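Local coordinates for protein hydrolase (Thermus thermophilus, PDB 1UFO) that belongs to the alpha/beta hydrolase fold enzymes and probably hydrolyses an as yet unidentified substrate with a serine nucleophile, at residues Leu8-Gly12 / Leu13-Ala17; Arg18-Glu21 / Ala22-Ala25; Ala116-Ala119 / His120-Ala124; His217-Pro221 / Leu222-Val226. All blocks are in the same frame, centred on the assembly; numbering follows the deposited sequence.

Contact 1 (Leu8-Gly12 / Leu13-Ala17); sequences LTLAG and LSVLA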
ATOM      1  N   LEU A   8     -26.100  15.903  -8.842  1.00 16.48           N
ATOM      2  CA  LEU A   8     -26.565  15.400 -10.135  1.00 18.64           C
ATOM      3  C   LEU A   8     -27.662  14.416  -9.850  1.00 18.88           C
ATOM      4  O   LEU A   8     -27.870  14.032  -8.689  1.00 19.75           O
ATOM      5  CB  LEU A   8     -25.458  14.621 -10.806  1.00 18.13           C
ATOM      6  CG  LEU A   8     -24.178  15.388 -10.978  1.00 17.85           C
ATOM      7  CD1 LEU A   8     -23.150  14.486 -11.613  1.00 17.27           C
ATOM      8  CD2 LEU A   8     -24.450  16.603 -11.915  1.00 20.75           C
ATOM      9  N   THR A   9     -28.359  14.013 -10.906  1.00 18.23           N
ATOM     10  CA  THR A   9     -29.360  12.966 -10.823  1.00 18.83           C
ATOM     11  C   THR A   9     -28.889  11.828 -11.698  1.00 18.90           C
ATOM     12  O   THR A   9     -28.669  12.030 -12.886  1.00 19.13           O
ATOM     13  CB  THR A   9     -30.769  13.441 -11.303  1.00 22.44           C
ATOM     14  OG1 THR A   9     -31.208  14.508 -10.450  1.00 22.56           O
ATOM     15  CG2 THR A   9     -31.790  12.227 -11.204  1.00 22.57           C
ATOM     16  N   LEU A  10     -28.689  10.621 -11.092  1.00 17.98           N
ATOM     17  CA  LEU A  10     -28.229   9.454 -11.843  1.00 18.76           C
ATOM     18  C   LEU A  10     -29.065   8.286 -11.413  1.00 19.18           C
ATOM     19  O   LEU A  10     -29.211   8.069 -10.230  1.00 17.91           O
ATOM     20  CB  LEU A  10     -26.789   9.171 -11.495  1.00 18.73           C
ATOM     21  CG  LEU A  10     -25.795  10.173 -12.041  1.00 20.48           C
ATOM     22  CD1 LEU A  10     -24.423   9.956 -11.305  1.00 23.50           C
ATOM     23  CD2 LEU A  10     -25.622   9.920 -13.507  1.00 24.88           C
ATOM     24  N   ALA A  11     -29.675   7.606 -12.389  1.00 20.19           N
ATOM     25  CA  ALA A  11     -30.499   6.426 -12.126  1.00 20.09           C
ATOM     26  C   ALA A  11     -31.589   6.796 -11.128  1.00 19.95           C
ATOM     27  O   ALA A  11     -32.038   5.994 -10.282  1.00 20.00           O
ATOM     28  CB  ALA A  11     -29.589   5.321 -11.580  1.00 22.12           C
ATOM     29  N   GLY A  12     -32.010   8.052 -11.189  1.00 20.44           N
ATOM     30  CA  GLY A  12     -33.064   8.493 -10.311  1.00 21.12           C
ATOM     31  C   GLY A  12     -32.704   8.861  -8.891  1.00 22.20           C
ATOM     32  O   GLY A  12     -33.594   9.184  -8.098  1.00 25.17           O
ATOM     33  N   LEU A  13     -31.419   8.819  -8.548  1.00 21.01           N
ATOM     34  CA  LEU A  13     -30.951   9.186  -7.231  1.00 18.52           C
ATOM     35  C   LEU A  13     -30.162  10.512  -7.240  1.00 16.53           C
ATOM     36  O   LEU A  13     -29.545  10.842  -8.271  1.00 16.81           O
ATOM     37  CB  LEU A  13     -30.019   8.117  -6.731  1.00 19.17           C
ATOM     38  CG  LEU A  13     -30.792   6.851  -6.452  1.00 22.55           C
ATOM     39  CD1 LEU A  13     -29.831   5.668  -6.723  1.00 22.00           C
ATOM     40  CD2 LEU A  13     -31.353   6.903  -5.018  1.00 22.32           C
ATOM     41  N   SER A  14     -30.186  11.205  -6.097  1.00 17.31           N
ATOM     42  CA  SER A  14     -29.482  12.476  -5.904  1.00 17.08           C
ATOM     43  C   SER A  14     -28.027  12.145  -5.566  1.00 16.25           C
ATOM     44  O   SER A  14     -27.749  11.561  -4.494  1.00 19.36           O
ATOM     45  CB  SER A  14     -30.084  13.291  -4.759  1.00 20.14           C
ATOM     46  OG  SER A  14     -29.454  14.565  -4.748  1.00 24.45           O
ATOM     47  N   VAL A  15     -27.132  12.479  -6.490  1.00 13.22           N
ATOM     48  CA  VAL A  15     -25.733  12.104  -6.263  1.00 12.63           C
ATOM     49  C   VAL A  15     -24.831  13.324  -6.040  1.00 13.20           C
ATOM     50  O   VAL A  15     -24.809  14.228  -6.881  1.00 14.89           O
ATOM     51  CB  VAL A  15     -25.255  11.314  -7.502  1.00 12.17           C
ATOM     52  CG1 VAL A  15     -23.865  10.797  -7.293  1.00 14.44           C
ATOM     53  CG2 VAL A  15     -26.154  10.101  -7.704  1.00 13.45           C
ATOM     54  N   LEU A  16     -24.108  13.373  -4.903  1.00  9.92           N
ATOM     55  CA  LEU A  16     -23.134  14.439  -4.676  1.00 10.88           C
ATOM     56  C   LEU A  16     -21.939  14.190  -5.600  1.00 10.87           C
ATOM     57  O   LEU A  16     -21.379  13.073  -5.703  1.00 10.71           O
ATOM     58  CB  LEU A  16     -22.714  14.436  -3.213  1.00 12.79           C
ATOM     59  CG  LEU A  16     -21.650  15.440  -2.833  1.00 14.12           C
ATOM     60  CD1 LEU A  16     -22.254  16.769  -2.958  1.00 16.12           C
ATOM     61  CD2 LEU A  16     -21.199  15.228  -1.323  1.00 14.84           C
ATOM     62  N   ALA A  17     -21.517  15.217  -6.286  1.00 11.15           N
ATOM     63  CA  ALA A  17     -20.387  15.075  -7.188  1.00 12.16           C
ATOM     64  C   ALA A  17     -19.296  16.102  -6.967  1.00 13.16           C
ATOM     65  O   ALA A  17     -19.598  17.300  -6.762  1.00 14.42           O
ATOM     66  CB  ALA A  17     -20.835  15.166  -8.658  1.00 13.74           C
TER
HETATM   67  O   HOH W   1     -30.078  15.776  -7.097  1.00 47.72           O
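Leu8 faces Val15 as an antiparallel hydrogen-bonded pair, one of the pairs of the beta hairpin that strands 3-10 and 13-20 make at the edge of the sheet. Its N donates to Val15 O at 2.9 Å, and its O receives Val15 N at 2.8 Å, both nearly straight. Its CG stands beside the backbone N (chi1 -56°), which brings CD1 to 3.8 Å from the CB of Ala17, a residue small enough to admit a leucine. Thr9 and Ser14 form the non-hydrogen-bonded pair and turn their side chains to the other face, where hydroxyls suit the solvent. There a water joins Leu8 O to Ser14 OG, which also bonds Arg7, while Thr9 CA lends a C-H to Leu13 O at 3.3 Å. Leu10 returns to the apolar face and crosses Val15 at about a right angle, its CB 4.0 Å from Val15 CG2. Its backbone closes the hairpin, Leu10 N giving to Leu13 O at 3.0 Å and Leu13 N to Leu10 O at 2.9 Å; the second donor lies well above the carbonyl plane. Ala11 and Gly12 fill the corners of this type I' turn, both with positive phi, and at Gly12 a CB would collide with the preceding carbonyl oxygen. Leu13 CB lies 3.6 Å from Leu10 O, and its side chain packs on Glu91 and Val95 of helix 77-103. Leu10 and Val15 both pack on Leu55 of strand 52-56. Chemistry thus divides by face: Leu8, Leu10, Leu13, Val15 and Ala17 share one, the polar pair Thr9 and Ser14 the other.

Contact 2 (Arg18-Glu21 / Ala22-Ala25); sequences RIPE and APKA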
ATOM      1  N   ARG A  18     -18.052  15.670  -6.956  1.00 12.71           N
ATOM      2  CA  ARG A  18     -16.937  16.618  -6.862  1.00 13.23           C
ATOM      3  C   ARG A  18     -16.273  16.487  -8.204  1.00 12.64           C
ATOM      4  O   ARG A  18     -15.634  15.488  -8.560  1.00 11.27           O
ATOM      5  CB  ARG A  18     -15.988  16.209  -5.732  1.00 16.57           C
ATOM      6  CG  ARG A  18     -14.967  17.249  -5.446  1.00 23.98           C
ATOM      7  CD  ARG A  18     -15.395  18.218  -4.263  1.00 27.67           C
ATOM      8  NE  ARG A  18     -14.216  19.016  -3.886  1.00 33.31           N
ATOM      9  CZ  ARG A  18     -13.039  18.450  -3.593  1.00 34.98           C
ATOM     10  NH1 ARG A  18     -12.941  17.103  -3.617  1.00 35.47           N
ATOM     11  NH2 ARG A  18     -11.935  19.207  -3.388  1.00 34.81           N
ATOM     12  N   ILE A  19     -16.443  17.543  -9.004  1.00 12.03           N
ATOM     13  CA  ILE A  19     -16.037  17.489 -10.402  1.00 12.68           C
ATOM     14  C   ILE A  19     -14.829  18.332 -10.774  1.00 12.65           C
ATOM     15  O   ILE A  19     -14.894  19.574 -10.719  1.00 14.87           O
ATOM     16  CB  ILE A  19     -17.246  17.902 -11.296  1.00 13.35           C
ATOM     17  CG1 ILE A  19     -18.463  17.029 -10.938  1.00 12.43           C
ATOM     18  CG2 ILE A  19     -16.822  17.846 -12.785  1.00 13.42           C
ATOM     19  CD1 ILE A  19     -19.813  17.301 -11.857  1.00 13.43           C
ATOM     20  N   PRO A  20     -13.740  17.695 -11.205  1.00 12.13           N
ATOM     21  CA  PRO A  20     -12.543  18.489 -11.571  1.00 12.38           C
ATOM     22  C   PRO A  20     -12.779  19.030 -12.975  1.00 12.97           C
ATOM     23  O   PRO A  20     -13.565  18.477 -13.752  1.00 11.56           O
ATOM     24  CB  PRO A  20     -11.395  17.488 -11.508  1.00 15.35           C
ATOM     25  CG  PRO A  20     -12.072  16.159 -11.875  1.00 13.86           C
ATOM     26  CD  PRO A  20     -13.497  16.242 -11.304  1.00 12.90           C
ATOM     27  N   GLU A  21     -12.001  20.044 -13.357  1.00 12.61           N
ATOM     28  CA  GLU A  21     -12.258  20.589 -14.677  1.00 13.20           C
ATOM     29  C   GLU A  21     -11.794  19.690 -15.775  1.00 13.87           C
ATOM     30  O   GLU A  21     -12.278  19.791 -16.909  1.00 13.14           O
ATOM     31  CB  GLU A  21     -11.565  21.953 -14.853  1.00 13.69           C
ATOM     32  CG  GLU A  21     -10.065  21.881 -14.887  1.00 14.07           C
ATOM     33  CD  GLU A  21      -9.406  23.294 -14.854  1.00 17.98           C
ATOM     34  OE1 GLU A  21      -8.783  23.638 -13.810  1.00 16.80           O
ATOM     35  OE2 GLU A  21      -9.573  24.056 -15.856  1.00 18.08           O
ATOM     36  N   ALA A  22     -10.907  18.737 -15.461  1.00 12.11           N
ATOM     37  CA  ALA A  22     -10.388  17.803 -16.459  1.00 12.48           C
ATOM     38  C   ALA A  22     -10.519  16.372 -15.916  1.00 13.71           C
ATOM     39  O   ALA A  22      -9.531  15.800 -15.459  1.00 15.06           O
ATOM     40  CB  ALA A  22      -8.902  18.052 -16.806  1.00 14.76           C
ATOM     41  N   PRO A  23     -11.721  15.804 -15.987  1.00 12.87           N
ATOM     42  CA  PRO A  23     -11.883  14.407 -15.466  1.00 12.59           C
ATOM     43  C   PRO A  23     -11.271  13.346 -16.315  1.00 13.29           C
ATOM     44  O   PRO A  23     -11.457  13.294 -17.540  1.00 13.94           O
ATOM     45  CB  PRO A  23     -13.397  14.195 -15.379  1.00 14.56           C
ATOM     46  CG  PRO A  23     -14.019  15.616 -15.470  1.00 14.60           C
ATOM     47  CD  PRO A  23     -13.009  16.396 -16.371  1.00 13.88           C
ATOM     48  N   LYS A  24     -10.483  12.478 -15.689  1.00 12.77           N
ATOM     49  CA  LYS A  24      -9.842  11.387 -16.442  1.00 11.82           C
ATOM     50  C   LYS A  24     -10.454  10.005 -16.047  1.00 12.60           C
ATOM     51  O   LYS A  24     -10.230   9.039 -16.750  1.00 12.79           O
ATOM     52  CB  LYS A  24      -8.314  11.327 -16.198  1.00 14.02           C
ATOM     53  CG  LYS A  24      -7.931  10.991 -14.755  1.00 14.86           C
ATOM     54  CD  LYS A  24      -6.424  11.087 -14.528  1.00 14.87           C
ATOM     55  CE  LYS A  24      -6.059  10.699 -13.054  1.00 16.63           C
ATOM     56  NZ  LYS A  24      -4.539  10.748 -12.958  1.00 17.23           N
ATOM     57  N   ALA A  25     -11.208   9.979 -14.964  1.00 10.65           N
ATOM     58  CA  ALA A  25     -11.846   8.707 -14.501  1.00 11.25           C
ATOM     59  C   ALA A  25     -12.966   9.013 -13.542  1.00 10.47           C
ATOM     60  O   ALA A  25     -13.038  10.138 -12.998  1.00 11.03           O
ATOM     61  CB  ALA A  25     -10.787   7.861 -13.728  1.00 11.15           C
TER
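The turn that leaves strand 13-20 and leads into strand 25-30 is built on two prolines, Pro20 at the strand's end and Pro23 in the loop. Their rings cross at a slant, with Pro20 CG 4.1 Å from Pro23 CG and slightly closer to Pro23 CA. The CG of Pro23 also lies 3.4 Å from Pro20 O, so this ring rests against both the side chain and the carbonyl of the earlier proline. Its CD sits 3.5 Å from Glu21 O. Ile19 CG2 adds a looser apolar touch, 4.5 Å from Pro23 CG. No hydrogen bond joins the two halves, and a proline suits position 23 because it has no N-H to leave unpaired and its ring restricts phi. Replacing Pro23 by an alanine would take away the ring, which would probably leave Pro20 without its apolar mate and the loop backbone freer to turn. Glu21 holds CG between its N and carbonyl carbon (chi1 68°), and the chain then runs out extended, away from the prolines; its OE1 accepts from the backbone N of Arg2. Farther along, Lys24 makes a salt bridge to Glu232 of helix 221-236. The whole is a surface connection in the alpha/beta hydrolase fold, carrying the chain from the antiparallel start of the sheet past strand 52-56 into its parallel part.

Contact 3 (Ala116-Ala119 / His120-Ala124); sequences AFVA and HLLLA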
ATOM      1  N   ALA A 116     -17.531  -1.017   1.768  1.00  8.73           N
ATOM      2  CA  ALA A 116     -16.535  -1.941   1.216  1.00  8.65           C
ATOM      3  C   ALA A 116     -17.223  -3.294   1.003  1.00  8.20           C
ATOM      4  O   ALA A 116     -16.967  -4.005  -0.005  1.00  8.66           O
ATOM      5  CB  ALA A 116     -15.368  -2.084   2.194  1.00  8.10           C
ATOM      6  N   PHE A 117     -18.127  -3.665   1.936  1.00  7.61           N
ATOM      7  CA  PHE A 117     -18.837  -4.930   1.769  1.00  7.92           C
ATOM      8  C   PHE A 117     -19.760  -4.841   0.553  1.00  9.75           C
ATOM      9  O   PHE A 117     -19.900  -5.813  -0.182  1.00  9.24           O
ATOM     10  CB  PHE A 117     -19.674  -5.222   3.053  1.00  8.54           C
ATOM     11  CG  PHE A 117     -20.414  -6.520   2.960  1.00  8.95           C
ATOM     12  CD1 PHE A 117     -19.727  -7.733   3.098  1.00  9.81           C
ATOM     13  CD2 PHE A 117     -21.807  -6.532   2.739  1.00 10.28           C
ATOM     14  CE1 PHE A 117     -20.397  -8.945   3.010  1.00 10.85           C
ATOM     15  CE2 PHE A 117     -22.497  -7.741   2.681  1.00 10.19           C
ATOM     16  CZ  PHE A 117     -21.783  -8.958   2.808  1.00 11.49           C
ATOM     17  N   VAL A 118     -20.396  -3.668   0.365  1.00  8.38           N
ATOM     18  CA  VAL A 118     -21.253  -3.479  -0.811  1.00  8.54           C
ATOM     19  C   VAL A 118     -20.416  -3.623  -2.079  1.00  9.10           C
ATOM     20  O   VAL A 118     -20.890  -4.177  -3.055  1.00  8.40           O
ATOM     21  CB  VAL A 118     -21.936  -2.102  -0.744  1.00  8.97           C
ATOM     22  CG1 VAL A 118     -22.757  -1.818  -2.103  1.00  8.63           C
ATOM     23  CG2 VAL A 118     -22.914  -2.132   0.413  1.00  8.93           C
ATOM     24  N   ALA A 119     -19.200  -3.058  -2.103  1.00  8.36           N
ATOM     25  CA  ALA A 119     -18.312  -3.229  -3.278  1.00  9.16           C
ATOM     26  C   ALA A 119     -18.125  -4.740  -3.547  1.00  9.12           C
ATOM     27  O   ALA A 119     -18.132  -5.179  -4.727  1.00 10.47           O
ATOM     28  CB  ALA A 119     -16.950  -2.501  -2.991  1.00 10.95           C
ATOM     29  N   HIS A 120     -17.916  -5.525  -2.491  1.00  8.33           N
ATOM     30  CA  HIS A 120     -17.797  -6.976  -2.655  1.00  8.17           C
ATOM     31  C   HIS A 120     -19.078  -7.604  -3.229  1.00  9.83           C
ATOM     32  O   HIS A 120     -18.991  -8.437  -4.147  1.00  9.70           O
ATOM     33  CB  HIS A 120     -17.427  -7.579  -1.308  1.00  9.46           C
ATOM     34  CG  HIS A 120     -15.958  -7.581  -1.069  1.00  9.49           C
ATOM     35  ND1 HIS A 120     -15.113  -8.550  -1.579  1.00  9.30           N
ATOM     36  CD2 HIS A 120     -15.170  -6.740  -0.329  1.00 11.23           C
ATOM     37  CE1 HIS A 120     -13.882  -8.311  -1.151  1.00 10.40           C
ATOM     38  NE2 HIS A 120     -13.884  -7.219  -0.393  1.00  8.59           N
ATOM     39  N   LEU A 121     -20.229  -7.213  -2.705  1.00  9.67           N
ATOM     40  CA  LEU A 121     -21.493  -7.730  -3.212  1.00 11.54           C
ATOM     41  C   LEU A 121     -21.577  -7.431  -4.752  1.00 10.58           C
ATOM     42  O   LEU A 121     -22.031  -8.273  -5.521  1.00 12.87           O
ATOM     43  CB  LEU A 121     -22.695  -7.065  -2.542  1.00 11.63           C
ATOM     44  CG  LEU A 121     -22.972  -7.368  -1.086  1.00 13.36           C
ATOM     45  CD1 LEU A 121     -24.083  -6.605  -0.544  1.00 14.05           C
ATOM     46  CD2 LEU A 121     -23.242  -8.902  -0.982  1.00 16.50           C
ATOM     47  N   LEU A 122     -21.185  -6.226  -5.178  1.00 10.28           N
ATOM     48  CA  LEU A 122     -21.227  -5.873  -6.598  1.00 10.01           C
ATOM     49  C   LEU A 122     -20.287  -6.741  -7.406  1.00 10.91           C
ATOM     50  O   LEU A 122     -20.682  -7.194  -8.517  1.00 12.46           O
ATOM     51  CB  LEU A 122     -20.847  -4.377  -6.805  1.00 11.89           C
ATOM     52  CG  LEU A 122     -21.917  -3.395  -6.352  1.00 10.92           C
ATOM     53  CD1 LEU A 122     -21.277  -1.946  -6.086  1.00 11.50           C
ATOM     54  CD2 LEU A 122     -23.056  -3.320  -7.411  1.00 12.80           C
ATOM     55  N   LEU A 123     -19.041  -6.947  -6.915  1.00  9.48           N
ATOM     56  CA  LEU A 123     -18.120  -7.807  -7.663  1.00 10.52           C
ATOM     57  C   LEU A 123     -18.657  -9.245  -7.725  1.00 10.93           C
ATOM     58  O   LEU A 123     -18.520  -9.908  -8.767  1.00 11.77           O
ATOM     59  CB  LEU A 123     -16.689  -7.809  -7.029  1.00  9.92           C
ATOM     60  CG  LEU A 123     -15.983  -6.472  -7.093  1.00 12.53           C
ATOM     61  CD1 LEU A 123     -14.728  -6.549  -6.282  1.00 12.92           C
ATOM     62  CD2 LEU A 123     -15.617  -6.112  -8.529  1.00 13.70           C
ATOM     63  N   ALA A 124     -19.264  -9.716  -6.647  1.00 10.99           N
ATOM     64  CA  ALA A 124     -19.753 -11.135  -6.626  1.00 11.28           C
ATOM     65  C   ALA A 124     -20.901 -11.301  -7.608  1.00 13.34           C
ATOM     66  O   ALA A 124     -21.139 -12.430  -8.079  1.00 17.72           O
ATOM     67  CB  ALA A 124     -20.184 -11.553  -5.203  1.00 13.20           C
TER
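Phe117 and Leu121, one helical turn apart, meet obliquely: Leu121 CD1 lies 3.8 Å from Phe117 CE2, and CD2 also meets CE2 and CZ. With CG opposite its own backbone N (chi1 -179°), Phe117 swings its ring alongside the leucine. A glycine in place of Leu121 would probably open a gap beside the Phe117 ring and leave it freer to shift. Val118 and Leu122 repeat the spacing more loosely, CG1 to CD1 at 4.3 Å. The backbone is held by the i to i+4 bonds of an alpha helix, among them Leu121 N to Phe117 O at 2.9 Å, in the carbonyl plane. His120 carries the polar chemistry: the edge of its ring brings CD2 to 3.3 Å from Ala116 O, while its two nitrogens bond Tyr170 OH and His177 NE2, so this buried imidazole is satisfied at both ends and its rotation fixed. Outward, Tyr82 meets Phe117 edge to face, and Leu158 and Pro163 touch both Phe117 and Leu121. Small Ala116 and Ala119 let the helix lie close on strand 132-135, at Ala134 and Val132. Helix 114-124, which follows the probable nucleophile elbow, thus sits buried against both that strand and helix 77-103, whose Lys89 touches Val118, Leu121 and Leu122.

Contact 4 (His217-Pro221 / Leu222-Val226); sequences HTLTP and LMARV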
ATOM      1  N   HIS A 217     -10.461   1.873  13.017  1.00 11.09           N
ATOM      2  CA  HIS A 217     -11.577   1.911  12.058  1.00 11.20           C
ATOM      3  C   HIS A 217     -11.915   3.339  11.543  1.00 10.95           C
ATOM      4  O   HIS A 217     -13.014   3.942  11.774  1.00 11.58           O
ATOM      5  CB  HIS A 217     -12.798   1.201  12.730  1.00 10.81           C
ATOM      6  CG  HIS A 217     -13.853   0.874  11.748  1.00 11.40           C
ATOM      7  ND1 HIS A 217     -13.706  -0.133  10.837  1.00 11.83           N
ATOM      8  CD2 HIS A 217     -15.069   1.424  11.535  1.00 13.03           C
ATOM      9  CE1 HIS A 217     -14.824  -0.211  10.108  1.00 12.04           C
ATOM     10  NE2 HIS A 217     -15.668   0.713  10.516  1.00 14.30           N
ATOM     11  N   THR A 218     -10.920   3.902  10.859  1.00 10.51           N
ATOM     12  CA  THR A 218     -11.040   5.200  10.210  1.00 10.84           C
ATOM     13  C   THR A 218     -10.266   5.178   8.888  1.00 10.67           C
ATOM     14  O   THR A 218      -9.282   4.489   8.739  1.00  9.73           O
ATOM     15  CB  THR A 218     -10.513   6.396  11.054  1.00 14.37           C
ATOM     16  OG1 THR A 218      -9.103   6.320  11.147  1.00 17.79           O
ATOM     17  CG2 THR A 218     -11.079   6.317  12.458  1.00 17.12           C
ATOM     18  N   LEU A 219     -10.746   5.995   7.947  1.00  9.98           N
ATOM     19  CA  LEU A 219     -10.143   6.064   6.621  1.00  9.02           C
ATOM     20  C   LEU A 219      -9.131   7.183   6.770  1.00  9.69           C
ATOM     21  O   LEU A 219      -9.437   8.363   6.705  1.00  9.62           O
ATOM     22  CB  LEU A 219     -11.241   6.384   5.586  1.00  9.01           C
ATOM     23  CG  LEU A 219     -10.855   6.056   4.108  1.00  9.33           C
ATOM     24  CD1 LEU A 219     -12.082   6.097   3.209  1.00  9.94           C
ATOM     25  CD2 LEU A 219      -9.776   6.957   3.585  1.00 10.93           C
ATOM     26  N   THR A 220      -7.874   6.813   7.005  1.00  9.00           N
ATOM     27  CA  THR A 220      -6.818   7.822   7.287  1.00 11.20           C
ATOM     28  C   THR A 220      -6.297   8.483   6.032  1.00 12.81           C
ATOM     29  O   THR A 220      -6.394   7.939   4.920  1.00 11.10           O
ATOM     30  CB  THR A 220      -5.568   7.197   7.960  1.00 13.57           C
ATOM     31  OG1 THR A 220      -4.968   6.282   7.019  1.00 11.84           O
ATOM     32  CG2 THR A 220      -5.962   6.435   9.180  1.00 14.30           C
ATOM     33  N   PRO A 221      -5.679   9.638   6.168  1.00 13.12           N
ATOM     34  CA  PRO A 221      -5.145  10.324   4.994  1.00 13.46           C
ATOM     35  C   PRO A 221      -4.089   9.463   4.322  1.00 13.55           C
ATOM     36  O   PRO A 221      -4.027   9.499   3.096  1.00 12.32           O
ATOM     37  CB  PRO A 221      -4.495  11.594   5.536  1.00 16.32           C
ATOM     38  CG  PRO A 221      -5.424  11.936   6.798  1.00 17.74           C
ATOM     39  CD  PRO A 221      -5.593  10.466   7.405  1.00 14.98           C
ATOM     40  N   LEU A 222      -3.290   8.709   5.083  1.00 12.23           N
ATOM     41  CA  LEU A 222      -2.277   7.846   4.421  1.00 11.79           C
ATOM     42  C   LEU A 222      -2.980   6.736   3.575  1.00 11.30           C
ATOM     43  O   LEU A 222      -2.570   6.450   2.452  1.00 10.44           O
ATOM     44  CB  LEU A 222      -1.339   7.187   5.443  1.00 13.14           C
ATOM     45  CG  LEU A 222      -0.281   6.277   4.801  1.00 12.92           C
ATOM     46  CD1 LEU A 222       0.630   6.980   3.766  1.00 13.51           C
ATOM     47  CD2 LEU A 222       0.598   5.682   5.919  1.00 13.39           C
HETATM   48  N   MSE A 223      -4.034   6.119   4.113  1.00  9.19           N
HETATM   49  CA  MSE A 223      -4.799   5.153   3.324  1.00  8.66           C
HETATM   50  C   MSE A 223      -5.334   5.825   2.065  1.00  8.98           C
HETATM   51  O   MSE A 223      -5.283   5.252   1.004  1.00  8.20           O
HETATM   52  CB  MSE A 223      -5.978   4.637   4.172  1.00  8.23           C
HETATM   53  CG  MSE A 223      -5.624   3.587   5.245  1.00  7.25           C
HETATM   54 SE   MSE A 223      -7.205   3.206   6.232  1.00 10.56          SE
HETATM   55  CE  MSE A 223      -6.330   2.647   7.918  1.00  7.41           C
ATOM     56  N   ALA A 224      -5.859   7.038   2.169  1.00  8.95           N
ATOM     57  CA  ALA A 224      -6.394   7.638   0.960  1.00  8.50           C
ATOM     58  C   ALA A 224      -5.343   7.829  -0.076  1.00  8.56           C
ATOM     59  O   ALA A 224      -5.580   7.621  -1.250  1.00  9.03           O
ATOM     60  CB  ALA A 224      -7.058   8.992   1.340  1.00  9.79           C
ATOM     61  N   ARG A 225      -4.151   8.299   0.343  1.00  9.86           N
ATOM     62  CA  ARG A 225      -3.061   8.548  -0.579  1.00 10.80           C
ATOM     63  C   ARG A 225      -2.591   7.237  -1.264  1.00  9.88           C
ATOM     64  O   ARG A 225      -2.368   7.212  -2.482  1.00  9.55           O
ATOM     65  CB  ARG A 225      -1.910   9.235   0.194  1.00 12.35           C
ATOM     66  CG  ARG A 225      -0.660   9.597  -0.716  1.00 18.84           C
ATOM     67  CD  ARG A 225      -1.118  10.634  -1.716  1.00 22.64           C
ATOM     68  NE  ARG A 225      -0.116  11.485  -2.426  1.00 25.05           N
ATOM     69  CZ  ARG A 225       0.413  12.646  -1.987  1.00 21.88           C
ATOM     70  NH1 ARG A 225       1.243  13.265  -2.797  1.00 26.77           N
ATOM     71  NH2 ARG A 225       0.163  13.197  -0.799  1.00 23.90           N
ATOM     72  N   VAL A 226      -2.546   6.131  -0.504  1.00  8.89           N
ATOM     73  CA  VAL A 226      -2.142   4.863  -1.124  1.00  7.54           C
ATOM     74  C   VAL A 226      -3.225   4.363  -2.113  1.00  9.68           C
ATOM     75  O   VAL A 226      -2.948   3.818  -3.174  1.00  9.56           O
ATOM     76  CB  VAL A 226      -1.864   3.812  -0.025  1.00  7.46           C
ATOM     77  CG1 VAL A 226      -1.689   2.447  -0.630  1.00  9.93           C
ATOM     78  CG2 VAL A 226      -0.594   4.234   0.705  1.00  9.62           C
TER
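The backbone passes from extended at Thr220 (psi 160°) into helical turns from Pro221 onward, with Ala224 N bonding Thr220 O at 2.9 Å and Arg225 N bonding Pro221 O. Thr220 is the N-cap of helix 221-236: its OG1, set between the backbone N and carbonyl carbon (chi1 65°), accepts from Met223 N at 3.1 Å along a nearly straight bond of 167°. The same OG1 is hydrogen-bonded to Glu212, so two partners fix this hydroxyl. Proline suits the first turn, where its missing N-H costs no helix bond. Leu219 points CD2 at Ala224 CB, 4.1 Å away, and also packs on Phe135. Just upstream, His217 bonds Asp183 through ND1 and Ser113 through NE2, consistent with the Ser-His-Asp triad of an alpha/beta hydrolase; the cap lies three residues after it in the same loop. On the outer side Arg225 forms a salt bridge with Glu236 of the second subunit, while Val226 packs on Val226 of that subunit. Selenomethionine Met223 lays its chain obliquely across Thr220 and runs extended back past it, where SE comes to 3.5 Å from Thr218 O.

How the contacts relate
Contact 3 is the buried one, its centre about 7 Å from the centre of the chain, whereas contact 2 lies at the surface and contacts 1 and 4 are partly buried. Contacts 1 and 2 follow each other on strand 13-20, yet one is governed by paired backbone bonds and the other by proline packing without any. Contact 3 is wholly helical, the middle and end of a helix in the core; contact 4 is a loop running into a capped helix start that also reaches the second subunit. Their nearest atoms stay about 8 Å apart, and both adjoin the probable active site in sequence, one after the nucleophile and one from the histidine. Helix 221-236 is shared by contact 4, at its start, and contact 2, which meets it from outside.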